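Long-range contacts in potential RNA-dependent RNA polymerase (Human picobirnavirus, PDB 5I62), which catalyses RNA-templated RNA synthesis from ribonucleoside triphosphates and is inferred to serve both transcription and replication of the viral genome: residues P78-L83 and P195-Q200; I92-Y96 and K264-H268; M247-K251 and L350-S354; C356-V362 and C396-R400. All coordinates share one frame; numbering follows the deposited sequence.

Four contacts within one polymerase chain show that burial alone does not set the chemistry of a contact. Contacts 1 and 4 are buried, contacts 2 and 3 are surface contacts. Contact 1 fastens a loop to the start of strand 199-205 through one glutamine amide, whereas contact 4 packs an aromatic ring and aliphatic groups between two strands without a hydrogen bond across it. Contact 2 relies on a CH-pi contact, contact 3 on two side-chain amides and a hydroxyl. Contact 3 abuts the hairpin of contact 4, M247 packing on V362; contact 2 reaches the same hairpin through F265 on D359. Contacts 1 and 3 lie on opposite sides of the chain's centre.

Contact 1: P78-L83 and P195-Q200; sequences PMSVML and PTDVKQ
M79 and V198 bring their CA atoms to 5.7 Å where the irregular segment P78-L83 passes over P195-Q200, a loop that runs into the first residues of strand 199-205. Here a side-chain amide, and no backbone pairing, joins the two segments. Q200 bends at chi2 (-70°) and turns its carboxamide to the backbone of the other segment, bridging two residues there. NE2 donates to V81 O at 2.8 Å, an almost perfectly straight bond in which the acceptor lies in the plane of the amide. OE1 accepts from L83 N, also at 2.8 Å, with the donor standing above the plane of the Q200 amide. The second N-H of NE2 goes to V198 O at 3.0 Å, within its own segment, and W186 NE1, from strand 176-189, is another donor to OE1. L83 crosses the Q200 chain at about a right angle and sets its CG 3.6 Å from Q200 CD.

Beside this polar clasp the contact is aliphatic. V198 has CG1 anti to its backbone N (chi1 177°), which leaves CG2 to touch the CB atoms of P78 and V81, at 3.9 Å from each. V81 in turn lies side by side with P195, its CG2 3.9 Å from P195 CB. V33 covers P78 and V81 from outside the two segments.

Four hydrogen bonds thus grip one carboxamide and fix its rotation, so that V81 O and L83 N, on either side of M82, are both satisfied by one side chain.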
loop_
_atom_site.group_PDB
_atom_site.type_symbol
_atom_site.label_atom_id
_atom_site.label_comp_id
_atom_site.label_asym_id
_atom_site.label_seq_id
_atom_site.Cartn_x
_atom_site.Cartn_y
_atom_site.Cartn_z
ATOM N N PRO A 78 -4.436 -0.090 19.129
ATOM C CA PRO A 78 -5.082 1.088 18.530
ATOM C C PRO A 78 -4.519 1.404 17.151
ATOM O O PRO A 78 -3.392 1.035 16.813
ATOM C CB PRO A 78 -4.768 2.212 19.527
ATOM C CG PRO A 78 -4.474 1.502 20.845
ATOM C CD PRO A 78 -3.814 0.202 20.437
ATOM N N MET A 79 -5.334 2.093 16.350
ATOM C CA MET A 79 -4.921 2.623 15.056
ATOM C C MET A 79 -5.212 4.106 14.873
ATOM O O MET A 79 -4.795 4.680 13.862
ATOM C CB MET A 79 -5.619 1.875 13.913
ATOM C CG MET A 79 -5.524 0.389 14.000
ATOM S SD MET A 79 -6.802 -0.376 12.983
ATOM C CE MET A 79 -6.184 0.028 11.354
ATOM N N SER A 80 -5.916 4.739 15.797
ATOM C CA SER A 80 -6.413 6.084 15.570
ATOM C C SER A 80 -5.511 7.169 16.130
ATOM O O SER A 80 -5.735 8.349 15.839
ATOM C CB SER A 80 -7.800 6.213 16.184
ATOM O OG SER A 80 -7.714 6.003 17.583
ATOM N N VAL A 81 -4.536 6.815 16.959
ATOM C CA VAL A 81 -3.778 7.838 17.675
ATOM C C VAL A 81 -2.799 8.478 16.703
ATOM O O VAL A 81 -1.814 7.859 16.284
ATOM C CB VAL A 81 -3.066 7.276 18.912
ATOM C CG1 VAL A 81 -2.246 8.369 19.588
ATOM C CG2 VAL A 81 -4.086 6.691 19.885
ATOM N N MET A 82 -3.069 9.724 16.357
ATOM C CA MET A 82 -2.246 10.504 15.453
ATOM C C MET A 82 -1.436 11.525 16.255
ATOM O O MET A 82 -2.008 12.390 16.928
ATOM C CB MET A 82 -3.149 11.180 14.418
ATOM C CG MET A 82 -2.462 12.187 13.551
ATOM S SD MET A 82 -3.684 13.075 12.535
ATOM C CE MET A 82 -2.573 13.954 11.467
ATOM N N LEU A 83 -0.113 11.433 16.177
ATOM C CA LEU A 83 0.732 12.317 16.955
ATOM C C LEU A 83 0.695 13.733 16.385
ATOM O O LEU A 83 0.423 13.927 15.198
ATOM C CB LEU A 83 2.167 11.807 16.977
ATOM C CG LEU A 83 2.467 10.459 17.654
ATOM C CD1 LEU A 83 3.953 10.170 17.617
ATOM C CD2 LEU A 83 1.961 10.450 19.088
ATOM N N PRO A 195 -1.591 3.102 23.176
ATOM C CA PRO A 195 -1.818 4.239 22.259
ATOM C C PRO A 195 -0.537 4.806 21.683
ATOM O O PRO A 195 -0.565 5.370 20.587
ATOM C CB PRO A 195 -2.551 5.267 23.137
ATOM C CG PRO A 195 -2.206 4.893 24.549
ATOM C CD PRO A 195 -2.068 3.380 24.541
ATOM N N THR A 196 0.595 4.660 22.376
ATOM C CA THR A 196 1.865 5.119 21.827
ATOM C C THR A 196 2.499 4.115 20.854
ATOM O O THR A 196 3.560 4.405 20.300
ATOM C CB THR A 196 2.850 5.432 22.958
ATOM O OG1 THR A 196 2.897 4.327 23.865
ATOM C CG2 THR A 196 2.407 6.671 23.724
ATOM N N ASP A 197 1.875 2.967 20.617
ATOM C CA ASP A 197 2.411 1.983 19.676
ATOM C C ASP A 197 1.948 2.212 18.237
ATOM O O ASP A 197 2.409 1.507 17.333
ATOM C CB ASP A 197 2.029 0.565 20.120
ATOM C CG ASP A 197 2.757 0.120 21.390
ATOM O OD1 ASP A 197 3.894 0.584 21.626
ATOM O OD2 ASP A 197 2.213 -0.726 22.137
ATOM N N VAL A 198 1.053 3.171 18.000
ATOM C CA VAL A 198 0.496 3.357 16.666
ATOM C C VAL A 198 1.580 3.863 15.728
ATOM O O VAL A 198 2.270 4.845 16.034
ATOM C CB VAL A 198 -0.702 4.325 16.705
ATOM C CG1 VAL A 198 -1.235 4.564 15.297
ATOM C CG2 VAL A 198 -1.790 3.790 17.618
ATOM N N LYS A 199 1.734 3.180 14.584
ATOM C CA LYS A 199 2.660 3.579 13.529
ATOM C C LYS A 199 2.151 4.842 12.858
ATOM O O LYS A 199 1.000 4.885 12.420
ATOM C CB LYS A 199 2.779 2.489 12.461
ATOM C CG LYS A 199 3.556 1.232 12.801
ATOM C CD LYS A 199 4.719 1.514 13.720
ATOM C CE LYS A 199 4.367 1.071 15.128
ATOM N NZ LYS A 199 5.297 1.580 16.179
ATOM N N GLN A 200 3.020 5.845 12.718
ATOM C CA GLN A 200 2.631 7.149 12.182
ATOM C C GLN A 200 3.062 7.239 10.719
ATOM O O GLN A 200 4.127 7.754 10.387
ATOM C CB GLN A 200 3.234 8.268 13.030
ATOM C CG GLN A 200 2.945 8.149 14.529
ATOM C CD GLN A 200 1.489 8.414 14.854
ATOM O OE1 GLN A 200 0.941 9.456 14.483
ATOM N NE2 GLN A 200 0.860 7.484 15.576
#

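Contact 2: I92-Y96 and K264-H268; sequences IDSYY and KFDQH
Q267 carries CG beside its backbone N (chi1 -65°) and then bends sharply at chi2 (85°), while Y95 sets CG beside its own backbone N (chi1 -77°); together these turns lay the glutamine on the tyrosine ring. The contact joins helix 89-97 to the segment K264-H268, which follows strand 257-261 in the region corresponding to motif A of the polymerase palm. Q267 CG sits 3.5 Å from the centroid of the Y95 ring, nearly on its normal, a CH-pi contact over the face. D266 lies alongside Y95, its CB 4.0 Å from Y95 CE2 and oblique to the ring.

Both polar ends look to a third element: Y95 OH and D266 OD2 are each hydrogen-bonded to S322 OG, in the glycine- and serine-rich loop ahead of helix 327-345. Backbone bonds of Y95 with G319 and of D266 with M320 tie the two sides to that same loop.

On the other flank S94 places OG 3.4 Å from Q267 CG and 3.5 Å from K264 CD, so its hydroxyl lies against aliphatic carbons of both residues, while its hydrogen bond is made to a residue adjoining the segments. The K264 backbone is held from within its own segment: H268 ND1 donates to K264 O at 2.7 Å, with the oxygen lying in the plane of the imidazole.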
loop_
_atom_site.group_PDB
_atom_site.type_symbol
_atom_site.label_atom_id
_atom_site.label_comp_id
_atom_site.label_asym_id
_atom_site.label_seq_id
_atom_site.Cartn_x
_atom_site.Cartn_y
_atom_site.Cartn_z
ATOM N N ILE A 92 9.119 13.156 8.575
ATOM C CA ILE A 92 9.273 13.943 7.354
ATOM C C ILE A 92 10.728 13.997 6.924
ATOM O O ILE A 92 11.039 13.778 5.748
ATOM C CB ILE A 92 8.717 15.364 7.541
ATOM C CG1 ILE A 92 7.266 15.337 8.007
ATOM C CG2 ILE A 92 8.889 16.178 6.238
ATOM C CD1 ILE A 92 6.725 16.735 8.225
ATOM N N ASP A 93 11.619 14.344 7.870
ATOM C CA ASP A 93 13.057 14.381 7.622
ATOM C C ASP A 93 13.519 13.132 6.881
ATOM O O ASP A 93 14.352 13.206 5.972
ATOM C CB ASP A 93 13.828 14.494 8.940
ATOM C CG ASP A 93 13.654 15.848 9.632
ATOM O OD1 ASP A 93 13.199 16.815 8.981
ATOM O OD2 ASP A 93 13.997 15.933 10.840
ATOM N N SER A 94 12.993 11.969 7.280
ATOM C CA SER A 94 13.417 10.689 6.711
ATOM C C SER A 94 13.322 10.672 5.189
ATOM O O SER A 94 14.202 10.139 4.506
ATOM C CB SER A 94 12.578 9.558 7.309
ATOM O OG SER A 94 13.067 8.284 6.908
ATOM N N TYR A 95 12.266 11.275 4.633
ATOM C CA TYR A 95 12.122 11.290 3.180
ATOM C C TYR A 95 13.227 12.083 2.499
ATOM O O TYR A 95 13.578 11.797 1.346
ATOM C CB TYR A 95 10.758 11.854 2.783
ATOM C CG TYR A 95 9.651 10.862 2.977
ATOM C CD1 TYR A 95 9.072 10.671 4.221
ATOM C CD2 TYR A 95 9.238 10.059 1.929
ATOM C CE1 TYR A 95 8.075 9.740 4.406
ATOM C CE2 TYR A 95 8.244 9.118 2.101
ATOM C CZ TYR A 95 7.669 8.964 3.341
ATOM O OH TYR A 95 6.680 8.028 3.503
ATOM N N TYR A 96 13.739 13.118 3.162
ATOM C CA TYR A 96 14.762 13.977 2.584
ATOM C C TYR A 96 16.162 13.453 2.871
ATOM O O TYR A 96 17.057 13.588 2.039
ATOM C CB TYR A 96 14.621 15.402 3.135
ATOM C CG TYR A 96 13.389 16.105 2.613
ATOM C CD1 TYR A 96 12.169 15.966 3.250
ATOM C CD2 TYR A 96 13.450 16.885 1.462
ATOM C CE1 TYR A 96 11.022 16.593 2.762
ATOM C CE2 TYR A 96 12.318 17.523 0.965
ATOM C CZ TYR A 96 11.111 17.369 1.615
ATOM O OH TYR A 96 9.988 17.996 1.115
ATOM N N LYS A 264 11.488 1.511 5.742
ATOM C CA LYS A 264 11.329 2.838 5.156
ATOM C C LYS A 264 11.726 2.840 3.675
ATOM O O LYS A 264 12.563 3.623 3.232
ATOM C CB LYS A 264 12.143 3.860 5.951
ATOM C CG LYS A 264 11.612 4.083 7.370
ATOM C CD LYS A 264 12.508 5.072 8.104
ATOM C CE LYS A 264 11.787 5.774 9.231
ATOM N NZ LYS A 264 11.087 4.821 10.117
ATOM N N PHE A 265 11.146 1.905 2.921
ATOM C CA PHE A 265 11.503 1.735 1.519
ATOM C C PHE A 265 11.268 3.014 0.731
ATOM O O PHE A 265 12.149 3.466 -0.005
ATOM C CB PHE A 265 10.698 0.585 0.918
ATOM C CG PHE A 265 11.140 0.175 -0.464
ATOM C CD1 PHE A 265 12.476 -0.007 -0.765
ATOM C CD2 PHE A 265 10.208 -0.032 -1.463
ATOM C CE1 PHE A 265 12.872 -0.398 -2.047
ATOM C CE2 PHE A 265 10.598 -0.431 -2.731
ATOM C CZ PHE A 265 11.930 -0.608 -3.025
ATOM N N ASP A 266 10.069 3.598 0.861
ATOM C CA ASP A 266 9.749 4.830 0.147
ATOM C C ASP A 266 10.812 5.890 0.400
ATOM O O ASP A 266 11.283 6.560 -0.531
ATOM C CB ASP A 266 8.378 5.369 0.590
ATOM C CG ASP A 266 7.220 4.443 0.227
ATOM O OD1 ASP A 266 7.442 3.389 -0.397
ATOM O OD2 ASP A 266 6.067 4.782 0.577
ATOM N N GLN A 267 11.177 6.063 1.671
ATOM C CA GLN A 267 12.110 7.110 2.065
ATOM C C GLN A 267 13.485 6.905 1.437
ATOM O O GLN A 267 14.195 7.878 1.164
ATOM C CB GLN A 267 12.224 7.162 3.586
ATOM C CG GLN A 267 10.949 7.570 4.358
ATOM C CD GLN A 267 9.998 6.414 4.640
ATOM O OE1 GLN A 267 9.932 5.441 3.887
ATOM N NE2 GLN A 267 9.266 6.516 5.747
ATOM N N HIS A 268 13.879 5.656 1.213
ATOM C CA HIS A 268 15.198 5.345 0.680
ATOM C C HIS A 268 15.204 5.213 -0.833
ATOM O O HIS A 268 16.242 4.851 -1.407
ATOM C CB HIS A 268 15.728 4.041 1.291
ATOM C CG HIS A 268 16.128 4.152 2.729
ATOM N ND1 HIS A 268 15.223 4.065 3.761
ATOM C CD2 HIS A 268 17.342 4.314 3.309
ATOM C CE1 HIS A 268 15.855 4.195 4.913
ATOM N NE2 HIS A 268 17.141 4.346 4.667
#

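Contact 3: M247-K251 and L350-S354; sequences MFDTK and LNPNS
The carboxamide of N351 meets T250 in its own plane: ND2 donates to T250 OG1 at 3.1 Å, with the oxygen 3° out of the amide plane and the bond fairly straight (163°). The second amide, of N353, comes to the same oxygen at about a right angle to the threonine side chain, and its ND2 makes a weak, bent bond of 3.1 Å to T250 OG1. Within the helix itself, the F248 ring carries the M247 methyl on one face, toward its rim.

T250 lies near the end of helix 237-250, and its hydroxyl also bonds K246 O one turn back. Facing it, residues N351 to S354 form a type I turn closed by S354 N on N351 O at 2.9 Å. An Asx turn is built into it, N353 N donating to N351 OD1, also at 2.9 Å. M247 completes the contact with CB against N353 CB at 3.9 Å.

Because N351 spends its oxygen on holding the turn and its nitrogen on T250, one side chain both shapes the loop and docks it. The hydroxyl between helix and loop is engaged on both sides, in a link made without opposite charges.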
loop_
_atom_site.group_PDB
_atom_site.type_symbol
_atom_site.label_atom_id
_atom_site.label_comp_id
_atom_site.label_asym_id
_atom_site.label_seq_id
_atom_site.Cartn_x
_atom_site.Cartn_y
_atom_site.Cartn_z
ATOM N N MET A 247 6.055 -21.334 -7.249
ATOM C CA MET A 247 7.370 -21.123 -6.655
ATOM C C MET A 247 7.790 -22.332 -5.826
ATOM O O MET A 247 8.939 -22.798 -5.911
ATOM C CB MET A 247 7.348 -19.842 -5.811
ATOM C CG MET A 247 8.701 -19.485 -5.184
ATOM S SD MET A 247 8.523 -18.172 -3.941
ATOM C CE MET A 247 7.608 -19.083 -2.690
ATOM N N PHE A 248 6.859 -22.881 -5.042
ATOM C CA PHE A 248 7.169 -24.088 -4.289
ATOM C C PHE A 248 7.365 -25.292 -5.209
ATOM O O PHE A 248 8.232 -26.139 -4.951
ATOM C CB PHE A 248 6.082 -24.362 -3.259
ATOM C CG PHE A 248 6.242 -23.564 -2.001
ATOM C CD1 PHE A 248 7.344 -23.764 -1.183
ATOM C CD2 PHE A 248 5.319 -22.603 -1.647
ATOM C CE1 PHE A 248 7.514 -23.023 -0.020
ATOM C CE2 PHE A 248 5.477 -21.863 -0.478
ATOM C CZ PHE A 248 6.581 -22.064 0.324
ATOM N N ASP A 249 6.568 -25.383 -6.279
ATOM C CA ASP A 249 6.682 -26.494 -7.227
ATOM C C ASP A 249 8.012 -26.494 -7.973
ATOM O O ASP A 249 8.497 -27.564 -8.377
ATOM C CB ASP A 249 5.546 -26.440 -8.253
ATOM C CG ASP A 249 4.181 -26.729 -7.651
ATOM O OD1 ASP A 249 4.118 -27.309 -6.540
ATOM O OD2 ASP A 249 3.170 -26.385 -8.310
ATOM N N THR A 250 8.596 -25.317 -8.204
ATOM C CA THR A 250 9.765 -25.184 -9.064
ATOM C C THR A 250 11.016 -24.740 -8.314
ATOM O O THR A 250 12.020 -24.421 -8.946
ATOM C CB THR A 250 9.477 -24.219 -10.216
ATOM O OG1 THR A 250 9.216 -22.898 -9.696
ATOM C CG2 THR A 250 8.280 -24.686 -11.022
ATOM N N LYS A 251 11.000 -24.716 -6.990
ATOM C CA LYS A 251 12.202 -24.278 -6.312
ATOM C C LYS A 251 13.169 -25.440 -6.134
ATOM O O LYS A 251 12.770 -26.607 -6.118
ATOM C CB LYS A 251 11.899 -23.652 -4.964
ATOM C CG LYS A 251 11.613 -24.612 -3.861
ATOM C CD LYS A 251 11.728 -23.875 -2.531
ATOM C CE LYS A 251 11.700 -24.846 -1.383
ATOM N NZ LYS A 251 12.934 -25.678 -1.336
ATOM N N LEU A 350 17.027 -15.885 -11.379
ATOM C CA LEU A 350 15.886 -15.741 -10.488
ATOM C C LEU A 350 14.802 -16.733 -10.887
ATOM O O LEU A 350 14.466 -16.856 -12.066
ATOM C CB LEU A 350 15.335 -14.304 -10.555
ATOM C CG LEU A 350 14.136 -14.034 -9.638
ATOM C CD1 LEU A 350 14.599 -14.138 -8.158
ATOM C CD2 LEU A 350 13.489 -12.662 -9.952
ATOM N N ASN A 351 14.253 -17.452 -9.918
ATOM C CA ASN A 351 13.056 -18.234 -10.200
ATOM C C ASN A 351 11.945 -17.249 -10.541
ATOM O O ASN A 351 11.595 -16.419 -9.699
ATOM C CB ASN A 351 12.684 -19.082 -8.996
ATOM C CG ASN A 351 11.514 -20.018 -9.263
ATOM O OD1 ASN A 351 10.491 -19.623 -9.844
ATOM N ND2 ASN A 351 11.663 -21.272 -8.841
ATOM N N PRO A 352 11.383 -17.284 -11.753
ATOM C CA PRO A 352 10.436 -16.231 -12.167
ATOM C C PRO A 352 9.118 -16.264 -11.414
ATOM O O PRO A 352 8.348 -15.296 -11.504
ATOM C CB PRO A 352 10.232 -16.508 -13.664
ATOM C CG PRO A 352 10.472 -18.011 -13.789
ATOM C CD PRO A 352 11.591 -18.299 -12.807
ATOM N N ASN A 353 8.839 -17.333 -10.667
ATOM C CA ASN A 353 7.665 -17.354 -9.807
ATOM C C ASN A 353 7.873 -16.611 -8.489
ATOM O O ASN A 353 6.935 -16.542 -7.685
ATOM C CB ASN A 353 7.241 -18.796 -9.555
ATOM C CG ASN A 353 6.944 -19.536 -10.849
ATOM O OD1 ASN A 353 6.012 -19.174 -11.569
ATOM N ND2 ASN A 353 7.732 -20.557 -11.151
ATOM N N SER A 354 9.078 -16.087 -8.245
ATOM C CA SER A 354 9.263 -15.089 -7.198
ATOM C C SER A 354 8.328 -13.907 -7.470
ATOM O O SER A 354 7.914 -13.659 -8.604
ATOM C CB SER A 354 10.720 -14.615 -7.147
ATOM O OG SER A 354 11.606 -15.724 -6.983
#

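Contact 4: C356-V362 and C396-R400; sequences CLGDDGV and CTYLR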
loop_
_atom_site.group_PDB
_atom_site.type_symbol
_atom_site.label_atom_id
_atom_site.label_comp_id
_atom_site.label_asym_id
_atom_site.label_seq_id
_atom_site.Cartn_x
_atom_site.Cartn_y
_atom_site.Cartn_z
ATOM N N CYS A 356 7.036 -9.693 -6.124
ATOM C CA CYS A 356 7.230 -8.503 -5.311
ATOM C C CYS A 356 6.108 -7.503 -5.567
ATOM O O CYS A 356 5.485 -7.487 -6.630
ATOM C CB CYS A 356 8.590 -7.834 -5.560
ATOM S SG CYS A 356 8.973 -7.494 -7.282
ATOM N N LEU A 357 5.882 -6.656 -4.573
ATOM C CA LEU A 357 4.874 -5.612 -4.669
ATOM C C LEU A 357 5.307 -4.507 -3.728
ATOM O O LEU A 357 5.392 -4.740 -2.519
ATOM C CB LEU A 357 3.487 -6.126 -4.292
ATOM C CG LEU A 357 2.439 -5.010 -4.233
ATOM C CD1 LEU A 357 2.030 -4.606 -5.639
ATOM C CD2 LEU A 357 1.232 -5.430 -3.408
ATOM N N GLY A 358 5.626 -3.341 -4.277
ATOM C CA GLY A 358 6.126 -2.266 -3.436
ATOM C C GLY A 358 7.339 -2.729 -2.656
ATOM O O GLY A 358 8.304 -3.240 -3.244
ATOM N N ASP A 359 7.281 -2.616 -1.332
ATOM C CA ASP A 359 8.390 -3.007 -0.478
ATOM C C ASP A 359 8.311 -4.462 -0.015
ATOM O O ASP A 359 9.110 -4.864 0.834
ATOM C CB ASP A 359 8.490 -2.072 0.741
ATOM C CG ASP A 359 7.358 -2.267 1.756
ATOM O OD1 ASP A 359 6.340 -2.917 1.438
ATOM O OD2 ASP A 359 7.485 -1.742 2.885
ATOM N N ASP A 360 7.383 -5.250 -0.556
ATOM C CA ASP A 360 7.167 -6.624 -0.119
ATOM C C ASP A 360 7.661 -7.593 -1.184
ATOM O O ASP A 360 7.357 -7.411 -2.359
ATOM C CB ASP A 360 5.687 -6.890 0.155
ATOM C CG ASP A 360 5.475 -7.686 1.408
ATOM O OD1 ASP A 360 5.826 -8.889 1.443
ATOM O OD2 ASP A 360 4.973 -7.076 2.375
ATOM N N GLY A 361 8.385 -8.625 -0.773
ATOM C CA GLY A 361 8.933 -9.571 -1.732
ATOM C C GLY A 361 9.037 -10.976 -1.180
ATOM O O GLY A 361 9.172 -11.186 0.032
ATOM N N VAL A 362 8.999 -11.946 -2.088
ATOM C CA VAL A 362 9.253 -13.334 -1.745
ATOM C C VAL A 362 9.943 -13.959 -2.948
ATOM O O VAL A 362 9.517 -13.746 -4.086
ATOM C CB VAL A 362 7.955 -14.070 -1.340
ATOM C CG1 VAL A 362 6.918 -14.051 -2.463
ATOM C CG2 VAL A 362 8.245 -15.481 -0.927
ATOM N N CYS A 396 6.060 -19.538 3.731
ATOM C CA CYS A 396 6.473 -18.164 3.499
ATOM C C CYS A 396 5.359 -17.235 3.953
ATOM O O CYS A 396 4.224 -17.654 4.176
ATOM C CB CYS A 396 6.820 -17.918 2.020
ATOM S SG CYS A 396 5.417 -18.150 0.896
ATOM N N THR A 397 5.710 -15.970 4.111
ATOM C CA THR A 397 4.725 -14.931 4.361
ATOM C C THR A 397 4.909 -13.871 3.297
ATOM O O THR A 397 6.042 -13.520 2.958
ATOM C CB THR A 397 4.866 -14.327 5.765
ATOM O OG1 THR A 397 6.197 -13.820 5.920
ATOM C CG2 THR A 397 4.617 -15.384 6.832
ATOM N N TYR A 398 3.801 -13.390 2.754
ATOM C CA TYR A 398 3.818 -12.406 1.684
ATOM C C TYR A 398 2.508 -11.651 1.779
ATOM O O TYR A 398 1.454 -12.283 1.860
ATOM C CB TYR A 398 3.968 -13.083 0.311
ATOM C CG TYR A 398 4.008 -12.140 -0.864
ATOM C CD1 TYR A 398 4.908 -11.080 -0.905
ATOM C CD2 TYR A 398 3.139 -12.303 -1.942
ATOM C CE1 TYR A 398 4.948 -10.218 -1.988
ATOM C CE2 TYR A 398 3.176 -11.441 -3.034
ATOM C CZ TYR A 398 4.082 -10.397 -3.045
ATOM O OH TYR A 398 4.131 -9.538 -4.129
ATOM N N LEU A 399 2.590 -10.318 1.825
ATOM C CA LEU A 399 1.420 -9.435 1.953
ATOM C C LEU A 399 0.605 -9.777 3.197
ATOM O O LEU A 399 -0.624 -9.746 3.178
ATOM C CB LEU A 399 0.542 -9.485 0.699
ATOM C CG LEU A 399 1.265 -9.171 -0.616
ATOM C CD1 LEU A 399 0.283 -9.213 -1.792
ATOM C CD2 LEU A 399 1.990 -7.822 -0.551
ATOM N N ARG A 400 1.309 -10.119 4.279
ATOM C CA ARG A 400 0.713 -10.493 5.563
ATOM C C ARG A 400 -0.210 -11.710 5.459
ATOM O O ARG A 400 -1.140 -11.866 6.259
ATOM C CB ARG A 400 -0.019 -9.313 6.204
ATOM C CG ARG A 400 0.935 -8.209 6.672
ATOM C CD ARG A 400 0.177 -7.106 7.405
ATOM N NE ARG A 400 0.762 -5.777 7.206
ATOM C CZ ARG A 400 1.890 -5.359 7.776
ATOM N NH1 ARG A 400 2.576 -6.166 8.584
ATOM N NH2 ARG A 400 2.337 -4.131 7.534
#
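Y398 lies between two aliphatic groups, one from each segment. Over one face stands V362 CG1, 3.8 Å above the ring plane and offset toward the rim, the valine crossing the tyrosine at about a right angle in a CH-pi contact. The opposite face is covered from within its own segment by L399 CG, 3.7 Å above the plane and over the centre of the ring. Y398 extends CG anti to its backbone N (chi1 -180°), and this carries the phenol over to C356-V362. D360 approaches the ring obliquely, its OD1 3.3 Å from Y398 CD1, with carboxylate and ring planes 72° apart. At the far end Y398 OH rests 3.5 Å from L357 CB; it is also close to L357 N, but the angle there is too poor for a hydrogen bond.

The segment C356-V362 is the hairpin of motif C, the Gly-Asp-Asp signature of the polymerase palm. Its type II' turn runs from L357 to D360, closed by D360 N on L357 O at 2.8 Å, with G358 at the positive-phi corner. C396-R400 belongs to a separate small sheet, in a hairpin consistent with motif E. Strands 360-362 and 396-398 run roughly antiparallel, 150° between their directions, and are joined by packing instead of backbone bonds.

L399 also reaches the turn itself, crossing L357 at about a right angle with CD2 to CD2 at 3.8 Å and touching D360 CB through the same CD2 at 3.9 Å. At the other end of the interface V362 CG2 packs on C396 CB, next to V257 and C259 of strand 257-261.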